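Local coordinates for protein polyketide synthase PksL (Bacillus subtilis, PDB 5E1V) that probably removes water from beta-hydroxyacyl intermediates during assembly of the polyketide bacillaene, acting through a monomeric dehydratase domain, at residues A[140-145]-A[155-160]; A[161-164]-A[169-172]; A[194-199]-A[253-258]. All coordinates share one frame; numbering follows the deposited sequence.

Interaction 1. Residues A[140-145]-A[155-160]; sequences DVYEQC and YMKAKG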
loop_
_atom_site.group_PDB
_atom_site.type_symbol
_atom_site.label_atom_id
_atom_site.label_comp_id
_atom_site.label_asym_id
_atom_site.label_seq_id
_atom_site.Cartn_x
_atom_site.Cartn_y
_atom_site.Cartn_z
ATOM N N ASP A 140 14.920 12.426 -2.928
ATOM C CA ASP A 140 14.978 12.871 -4.320
ATOM C C ASP A 140 13.861 12.304 -5.165
ATOM O O ASP A 140 13.428 12.926 -6.124
ATOM C CB ASP A 140 16.338 12.514 -4.934
ATOM C CG ASP A 140 17.501 13.251 -4.232
ATOM O OD1 ASP A 140 17.296 14.412 -3.802
ATOM O OD2 ASP A 140 18.590 12.668 -4.103
ATOM N N VAL A 141 13.375 11.123 -4.792
ATOM C CA VAL A 141 12.281 10.498 -5.509
ATOM C C VAL A 141 10.998 11.211 -5.082
ATOM O O VAL A 141 10.181 11.528 -5.921
ATOM C CB VAL A 141 12.232 8.998 -5.212
ATOM C CG1 VAL A 141 11.237 8.287 -6.122
ATOM C CG2 VAL A 141 13.614 8.428 -5.438
ATOM N N TYR A 142 10.854 11.487 -3.784
ATOM C CA TYR A 142 9.683 12.243 -3.311
ATOM C C TYR A 142 9.720 13.654 -3.940
ATOM O O TYR A 142 8.670 14.227 -4.219
ATOM C CB TYR A 142 9.667 12.372 -1.801
ATOM C CG TYR A 142 9.150 11.125 -1.053
ATOM C CD1 TYR A 142 7.868 10.612 -1.306
ATOM C CD2 TYR A 142 9.902 10.506 -0.095
ATOM C CE1 TYR A 142 7.396 9.460 -0.658
ATOM C CE2 TYR A 142 9.426 9.369 0.568
ATOM C CZ TYR A 142 8.177 8.851 0.277
ATOM O OH TYR A 142 7.741 7.747 0.980
ATOM N N GLU A 143 10.932 14.176 -4.205
ATOM C CA GLU A 143 11.073 15.477 -4.908
ATOM C C GLU A 143 10.410 15.411 -6.269
ATOM O O GLU A 143 9.583 16.272 -6.637
ATOM C CB GLU A 143 12.562 15.830 -5.056
ATOM C CG GLU A 143 12.907 17.302 -4.990
ATOM C CD GLU A 143 14.428 17.535 -5.051
ATOM O OE1 GLU A 143 15.175 16.662 -5.552
ATOM O OE2 GLU A 143 14.887 18.604 -4.601
ATOM N N GLN A 144 10.695 14.345 -7.017
ATOM C CA GLN A 144 10.039 14.128 -8.303
ATOM C C GLN A 144 8.521 13.926 -8.240
ATOM O O GLN A 144 7.769 14.413 -9.109
ATOM C CB GLN A 144 10.712 12.938 -9.041
ATOM C CG GLN A 144 10.189 12.609 -10.456
ATOM C CD GLN A 144 10.236 13.757 -11.507
ATOM O OE1 GLN A 144 9.234 14.079 -12.170
ATOM N NE2 GLN A 144 11.389 14.342 -11.670
ATOM N N CYS A 145 8.037 13.156 -7.258
ATOM C CA CYS A 145 6.601 13.031 -7.072
ATOM C C CYS A 145 5.866 14.385 -7.003
ATOM O O CYS A 145 4.859 14.579 -7.683
ATOM C CB CYS A 145 6.319 12.231 -5.818
ATOM S SG CYS A 145 6.893 10.521 -5.977
ATOM N N TYR A 155 4.406 12.246 8.329
ATOM C CA TYR A 155 3.988 10.854 8.628
ATOM C C TYR A 155 4.008 9.897 7.429
ATOM O O TYR A 155 4.390 8.697 7.579
ATOM C CB TYR A 155 2.573 10.894 9.165
ATOM C CG TYR A 155 2.157 9.843 10.123
ATOM C CD1 TYR A 155 2.202 10.093 11.489
ATOM C CD2 TYR A 155 1.675 8.585 9.689
ATOM C CE1 TYR A 155 1.730 9.193 12.394
ATOM C CE2 TYR A 155 1.207 7.667 10.599
ATOM C CZ TYR A 155 1.244 7.947 11.913
ATOM O OH TYR A 155 0.848 7.042 12.818
ATOM N N MET A 156 3.656 10.408 6.254
ATOM C CA MET A 156 3.518 9.619 4.986
ATOM C C MET A 156 4.831 9.436 4.172
ATOM O O MET A 156 4.843 8.751 3.121
ATOM C CB MET A 156 2.441 10.254 4.085
ATOM C CG MET A 156 1.002 9.889 4.435
ATOM S SD MET A 156 0.354 8.513 3.411
ATOM C CE MET A 156 1.616 7.302 3.288
ATOM N N LYS A 157 5.925 10.100 4.595
ATOM C CA LYS A 157 7.163 10.050 3.838
ATOM C C LYS A 157 8.019 9.035 4.506
ATOM O O LYS A 157 8.324 9.228 5.647
ATOM C CB LYS A 157 7.941 11.408 3.856
ATOM C CG LYS A 157 7.697 12.272 2.681
ATOM C CD LYS A 157 8.486 13.576 2.721
ATOM C CE LYS A 157 9.686 13.520 1.773
ATOM N NZ LYS A 157 10.479 14.774 2.035
ATOM N N ALA A 158 8.403 7.953 3.811
ATOM C CA ALA A 158 9.266 6.988 4.342
ATOM C C ALA A 158 10.699 7.657 4.274
ATOM O O ALA A 158 10.846 8.647 3.587
ATOM C CB ALA A 158 9.218 5.669 3.534
ATOM N N LYS A 159 11.625 7.091 5.036
ATOM C CA LYS A 159 13.047 7.374 5.071
ATOM C C LYS A 159 13.820 6.235 4.459
ATOM O O LYS A 159 13.419 5.072 4.602
ATOM C CB LYS A 159 13.483 7.495 6.517
ATOM C CG LYS A 159 12.671 8.560 7.196
ATOM C CD LYS A 159 13.218 9.945 6.912
ATOM C CE LYS A 159 14.018 10.468 8.089
ATOM N NZ LYS A 159 15.207 9.625 8.446
ATOM N N GLY A 160 14.917 6.580 3.770
ATOM C CA GLY A 160 15.798 5.595 3.137
ATOM C C GLY A 160 16.237 5.966 1.720
ATOM O O GLY A 160 16.213 7.130 1.336
HETATM O O HOH W 1 5.222 7.023 0.988
#

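Interaction 2. Residues A[161-164]-A[169-172]; sequences CIYE and VLLE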
loop_
_atom_site.group_PDB
_atom_site.type_symbol
_atom_site.label_atom_id
_atom_site.label_comp_id
_atom_site.label_asym_id
_atom_site.label_seq_id
_atom_site.Cartn_x
_atom_site.Cartn_y
_atom_site.Cartn_z
ATOM N N CYS A 161 16.579 4.940 0.942
ATOM C CA CYS A 161 17.303 5.108 -0.329
ATOM C C CYS A 161 17.067 3.901 -1.193
ATOM O O CYS A 161 16.610 2.872 -0.717
ATOM C CB CYS A 161 18.798 5.266 -0.084
ATOM S SG CYS A 161 19.437 3.809 0.730
ATOM N N ILE A 162 17.325 4.075 -2.478
ATOM C CA ILE A 162 17.086 3.074 -3.468
ATOM C C ILE A 162 18.436 2.611 -4.068
ATOM O O ILE A 162 19.131 3.404 -4.728
ATOM C CB ILE A 162 16.203 3.622 -4.589
ATOM C CG1 ILE A 162 14.838 4.159 -4.055
ATOM C CG2 ILE A 162 16.028 2.549 -5.666
ATOM C CD1 ILE A 162 13.983 4.743 -5.166
ATOM N N TYR A 163 18.719 1.317 -3.901
ATOM C CA TYR A 163 19.878 0.616 -4.510
ATOM C C TYR A 163 19.497 0.047 -5.843
ATOM O O TYR A 163 18.745 -0.933 -5.892
ATOM C CB TYR A 163 20.334 -0.526 -3.625
ATOM C CG TYR A 163 20.723 -0.056 -2.259
ATOM C CD1 TYR A 163 21.942 0.584 -2.048
ATOM C CD2 TYR A 163 19.872 -0.228 -1.167
ATOM C CE1 TYR A 163 22.310 1.034 -0.790
ATOM C CE2 TYR A 163 20.235 0.202 0.110
ATOM C CZ TYR A 163 21.448 0.842 0.293
ATOM O OH TYR A 163 21.820 1.283 1.560
ATOM N N GLU A 164 20.013 0.678 -6.904
ATOM C CA GLU A 164 19.710 0.345 -8.296
ATOM C C GLU A 164 20.748 -0.608 -8.927
ATOM O O GLU A 164 21.967 -0.466 -8.702
ATOM C CB GLU A 164 19.687 1.610 -9.156
ATOM C CG GLU A 164 18.779 2.736 -8.692
ATOM C CD GLU A 164 18.974 4.001 -9.508
ATOM O OE1 GLU A 164 20.107 4.541 -9.492
ATOM O OE2 GLU A 164 17.997 4.452 -10.156
ATOM N N VAL A 169 15.683 -3.190 -8.231
ATOM C CA VAL A 169 15.977 -2.163 -7.242
ATOM C C VAL A 169 15.735 -2.804 -5.895
ATOM O O VAL A 169 14.915 -3.751 -5.814
ATOM C CB VAL A 169 15.079 -0.943 -7.570
ATOM C CG1 VAL A 169 13.983 -0.725 -6.531
ATOM C CG2 VAL A 169 15.897 0.302 -7.882
ATOM N N LEU A 170 16.461 -2.333 -4.881
ATOM C CA LEU A 170 16.214 -2.666 -3.479
ATOM C C LEU A 170 15.955 -1.392 -2.690
ATOM O O LEU A 170 16.792 -0.463 -2.706
ATOM C CB LEU A 170 17.382 -3.380 -2.820
ATOM C CG LEU A 170 17.094 -3.810 -1.358
ATOM C CD1 LEU A 170 16.063 -4.931 -1.326
ATOM C CD2 LEU A 170 18.336 -4.228 -0.549
ATOM N N LEU A 171 14.809 -1.346 -1.989
ATOM C CA LEU A 171 14.358 -0.133 -1.242
ATOM C C LEU A 171 14.595 -0.359 0.201
ATOM O O LEU A 171 14.124 -1.353 0.747
ATOM C CB LEU A 171 12.827 0.119 -1.432
ATOM C CG LEU A 171 12.292 -0.094 -2.832
ATOM C CD1 LEU A 171 10.790 0.196 -2.924
ATOM C CD2 LEU A 171 13.060 0.857 -3.769
ATOM N N GLU A 172 15.352 0.539 0.843
ATOM C CA GLU A 172 15.673 0.446 2.257
ATOM C C GLU A 172 14.823 1.514 2.886
ATOM O O GLU A 172 15.133 2.687 2.762
ATOM C CB GLU A 172 17.181 0.766 2.507
ATOM C CG GLU A 172 17.606 0.814 3.969
ATOM C CD GLU A 172 19.087 1.208 4.186
ATOM O OE1 GLU A 172 19.796 1.610 3.237
ATOM O OE2 GLU A 172 19.505 1.137 5.340
#

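Interaction 3. Residues A[194-199]-A[253-258]; sequences DGSGVG and LEFFNA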
loop_
_atom_site.group_PDB
_atom_site.type_symbol
_atom_site.label_atom_id
_atom_site.label_comp_id
_atom_site.label_asym_id
_atom_site.label_seq_id
_atom_site.Cartn_x
_atom_site.Cartn_y
_atom_site.Cartn_z
ATOM N N ASP A 194 3.227 2.257 0.912
ATOM C CA ASP A 194 3.195 3.310 -0.076
ATOM C C ASP A 194 4.621 3.668 -0.585
ATOM O O ASP A 194 4.860 3.864 -1.790
ATOM C CB ASP A 194 2.369 4.521 0.398
ATOM C CG ASP A 194 2.251 5.565 -0.647
ATOM O OD1 ASP A 194 1.445 5.377 -1.624
ATOM O OD2 ASP A 194 3.038 6.541 -0.531
ATOM N N GLY A 195 5.549 3.802 0.354
ATOM C CA GLY A 195 6.959 4.108 0.016
ATOM C C GLY A 195 7.544 3.079 -0.947
ATOM O O GLY A 195 8.361 3.408 -1.817
ATOM N N SER A 196 7.128 1.827 -0.794
ATOM C CA SER A 196 7.556 0.764 -1.667
ATOM C C SER A 196 7.012 0.934 -3.105
ATOM O O SER A 196 7.777 0.658 -4.069
ATOM C CB SER A 196 7.170 -0.598 -1.107
ATOM O OG SER A 196 7.834 -0.927 0.141
ATOM N N GLY A 197 5.727 1.382 -3.211
ATOM C CA GLY A 197 5.051 1.829 -4.443
ATOM C C GLY A 197 5.788 2.988 -5.090
ATOM O O GLY A 197 5.984 3.006 -6.303
ATOM N N VAL A 198 6.257 3.916 -4.268
ATOM C CA VAL A 198 7.036 5.075 -4.795
ATOM C C VAL A 198 8.412 4.583 -5.363
ATOM O O VAL A 198 8.828 5.011 -6.461
ATOM C CB VAL A 198 7.178 6.159 -3.734
ATOM C CG1 VAL A 198 8.099 7.283 -4.172
ATOM C CG2 VAL A 198 5.800 6.778 -3.490
ATOM N N GLY A 199 9.053 3.652 -4.661
ATOM C CA GLY A 199 10.268 3.005 -5.171
ATOM C C GLY A 199 10.058 2.278 -6.483
ATOM O O GLY A 199 10.792 2.499 -7.464
ATOM N N LEU A 253 5.949 -6.440 -5.543
ATOM C CA LEU A 253 6.725 -5.926 -4.418
ATOM C C LEU A 253 7.073 -7.056 -3.459
ATOM O O LEU A 253 6.189 -7.749 -2.985
ATOM C CB LEU A 253 5.916 -4.802 -3.648
ATOM C CG LEU A 253 5.445 -3.539 -4.379
ATOM C CD1 LEU A 253 4.627 -2.560 -3.475
ATOM C CD2 LEU A 253 6.585 -2.837 -5.143
ATOM N N GLU A 254 8.364 -7.246 -3.140
ATOM C CA GLU A 254 8.757 -8.357 -2.271
ATOM C C GLU A 254 9.297 -7.773 -0.989
ATOM O O GLU A 254 10.221 -7.010 -1.048
ATOM C CB GLU A 254 9.810 -9.239 -2.969
ATOM C CG GLU A 254 9.281 -9.820 -4.253
ATOM C CD GLU A 254 10.338 -10.633 -4.953
ATOM O OE1 GLU A 254 10.552 -11.814 -4.529
ATOM O OE2 GLU A 254 10.968 -10.035 -5.861
ATOM N N PHE A 255 8.722 -8.113 0.148
ATOM C CA PHE A 255 9.131 -7.547 1.404
ATOM C C PHE A 255 10.038 -8.446 2.233
ATOM O O PHE A 255 9.726 -9.581 2.513
ATOM C CB PHE A 255 7.947 -7.045 2.195
ATOM C CG PHE A 255 7.072 -6.110 1.415
ATOM C CD1 PHE A 255 6.026 -6.621 0.619
ATOM C CD2 PHE A 255 7.225 -4.761 1.497
ATOM C CE1 PHE A 255 5.189 -5.775 -0.079
ATOM C CE2 PHE A 255 6.412 -3.925 0.760
ATOM C CZ PHE A 255 5.384 -4.418 0.007
ATOM N N PHE A 256 11.150 -7.860 2.686
ATOM C CA PHE A 256 12.091 -8.532 3.565
ATOM C C PHE A 256 12.362 -7.807 4.886
ATOM O O PHE A 256 12.456 -6.568 4.916
ATOM C CB PHE A 256 13.435 -8.652 2.814
ATOM C CG PHE A 256 13.362 -9.467 1.576
ATOM C CD1 PHE A 256 12.982 -8.904 0.389
ATOM C CD2 PHE A 256 13.697 -10.799 1.594
ATOM C CE1 PHE A 256 12.889 -9.643 -0.748
ATOM C CE2 PHE A 256 13.638 -11.552 0.452
ATOM C CZ PHE A 256 13.234 -10.965 -0.730
ATOM N N ASN A 257 12.541 -8.574 5.968
ATOM C CA ASN A 257 12.919 -7.967 7.249
ATOM C C ASN A 257 14.404 -7.519 7.261
ATOM O O ASN A 257 15.165 -7.769 6.328
ATOM C CB ASN A 257 12.477 -8.807 8.473
ATOM C CG ASN A 257 13.187 -10.157 8.575
ATOM O OD1 ASN A 257 14.228 -10.358 7.937
ATOM N ND2 ASN A 257 12.565 -11.117 9.283
ATOM N N ALA A 258 14.801 -6.825 8.307
ATOM C CA ALA A 258 16.144 -6.246 8.359
ATOM C C ALA A 258 17.215 -7.359 8.361
ATOM O O ALA A 258 18.347 -7.149 7.912
ATOM C CB ALA A 258 16.260 -5.355 9.602
#

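Interaction 1. Residues A[140-145]-A[155-160]
Y142, on the helical segment 140-145, and K157, just after the short 3-10 turn at 155-156, mark the closest approach of the two backbones, with CA atoms 7.9 Å apart. The Y142 side chain spans this gap. Its OH accepts the backbone N-H of A158, the N to OH distance being 2.9 Å and the bond nearly straight at 168°. The same OH donates to a water 2.6 Å away, lying in the plane of the ring at its edge, and that water in turn donates to M156 O at 2.8 Å. The hydroxyl thus ties two backbone polar groups of 155-160 to the helix. K157 lies over one ring face, CG 3.9 Å from the Y142 centroid in a CH-pi contact; a bend at chi3 (103°) carries its CE back to 3.6 Å from Y142 CD2. A phenylalanine in place of Y142 would probably leave the A158 N-H without its acceptor and the water without its donor. Around the contact, the H152 ring of strand 150-152 meets that of Y142, V141 packs on V198 and H202 of helix 190-203, and the backbone of G160, on strand 159-165, hydrogen bonds with that of L138.

Interaction 2. Residues A[161-164]-A[169-172]
C161 to E164 pair residue for residue with E172 back to V169, the strand axes 4.7 Å apart and running at 159°, hence antiparallel. Two hydrogen-bonded pairs, C161 with E172 and Y163 with L170, bracket the non-hydrogen-bonded I162-L171 pair. Of their four backbone bonds, L170 N to Y163 O is among the shorter at 2.9 Å. The longest, C161 N to E172 O, measures 3.2 Å.

On the face that carries C161, Y163, L170 and E172, the Y163 ring is the main bump. It leans across the strand boundary, its CD2 coming 3.5 Å from L170 O, while its far end crosses the E172 side chain, with E172 CB 3.9 Å from Y163 CE2. The two strands form the beta hairpin of 159-165 and 168-174, flanked by strands 134-137 and 232-245, as expected in the double hot-dog fold of polyketide synthase dehydratases. With chi1 at 175° the E172 chain swings away from its own N and runs on extended, which delivers OE1 to the Y163 hydroxyl; OH donates to it over 2.6 Å, with carboxylate and ring planes only 23° apart. C161 SG sits beside this bond, 3.4 Å from E172 OE1.

The face of I162, E164, V169 and L171 turns to helix 190-203, where I162 packs on H202, V169 on L203 and L171 on S196. L171 CD2 fits alongside I162 CG1 at 3.8 Å, both side chains pointing the same way, and E164 CG runs beside V169 CG2; E164 OE2 is hydrogen-bonded to H202 NE2.

Interaction 3. Residues A[194-199]-A[253-258]
S196 projects from helix 194-199 toward strand 253-256 and meets two side chains there, L253 and F255. The two branches of L253 divide the work: CD1 touches the serine CB at 4.0 Å, while CD2 approaches S196 O at 3.8 Å. CD1 also reaches the backbone N of the following residue, G197. F255 presents the edge of its ring, with CE2 3.4 Å from S196 OG, an oxygen that lies near the ring plane, and 3.9 Å from S196 CB. The interface is thus small and made by van der Waals packing, with 133 Å² buried over both sides.

The next shell fixes these groups. The S196 side-chain torsion (chi1 -65°) places OG beside the backbone N, where the hydroxyl hydrogen bonds to T235 OG1 on strand 232-245 and to L192 O one turn earlier in the helix; its polar needs are met although F255 offers only carbon. L253 and F255 are held in turn by backbone bonds to L266, V263 and A264 of strand 262-273. Between them E254 is directed away from the helix, its carboxylate salt-bridged to K238, K262 and R236.

The axes of helix and strand stay 9.9 Å apart and cross at 128°, so the helix lies obliquely over the strand. A long helix packed across a curved antiparallel sheet is the hallmark of the hot-dog fold, consistent with the family of this dehydratase.

In the fold
All three are buried contacts packed round helix 190-203, which carries 194-199. Interaction 3 lies deepest, its centre about 9 Å from the chain centre; interactions 1 and 2, at 15 and 17 Å, lie farther out and include partly exposed side chains such as K157, Y163 and E172. These two share strand 159-165 and touch where V141 packs on I162. The glycines of 194-199 receive neighbours from both: Y142 OH comes near G195 CA, and L171 CD1 rests 3.6 Å from G199 CA. Chemistry follows place: interaction 2 is backbone pairing with a tyrosine-glutamate bond on one face; interaction 1 works through a hydroxyl and a water; interaction 3 is helix-on-sheet packing, carbons meeting a serine and its backbone.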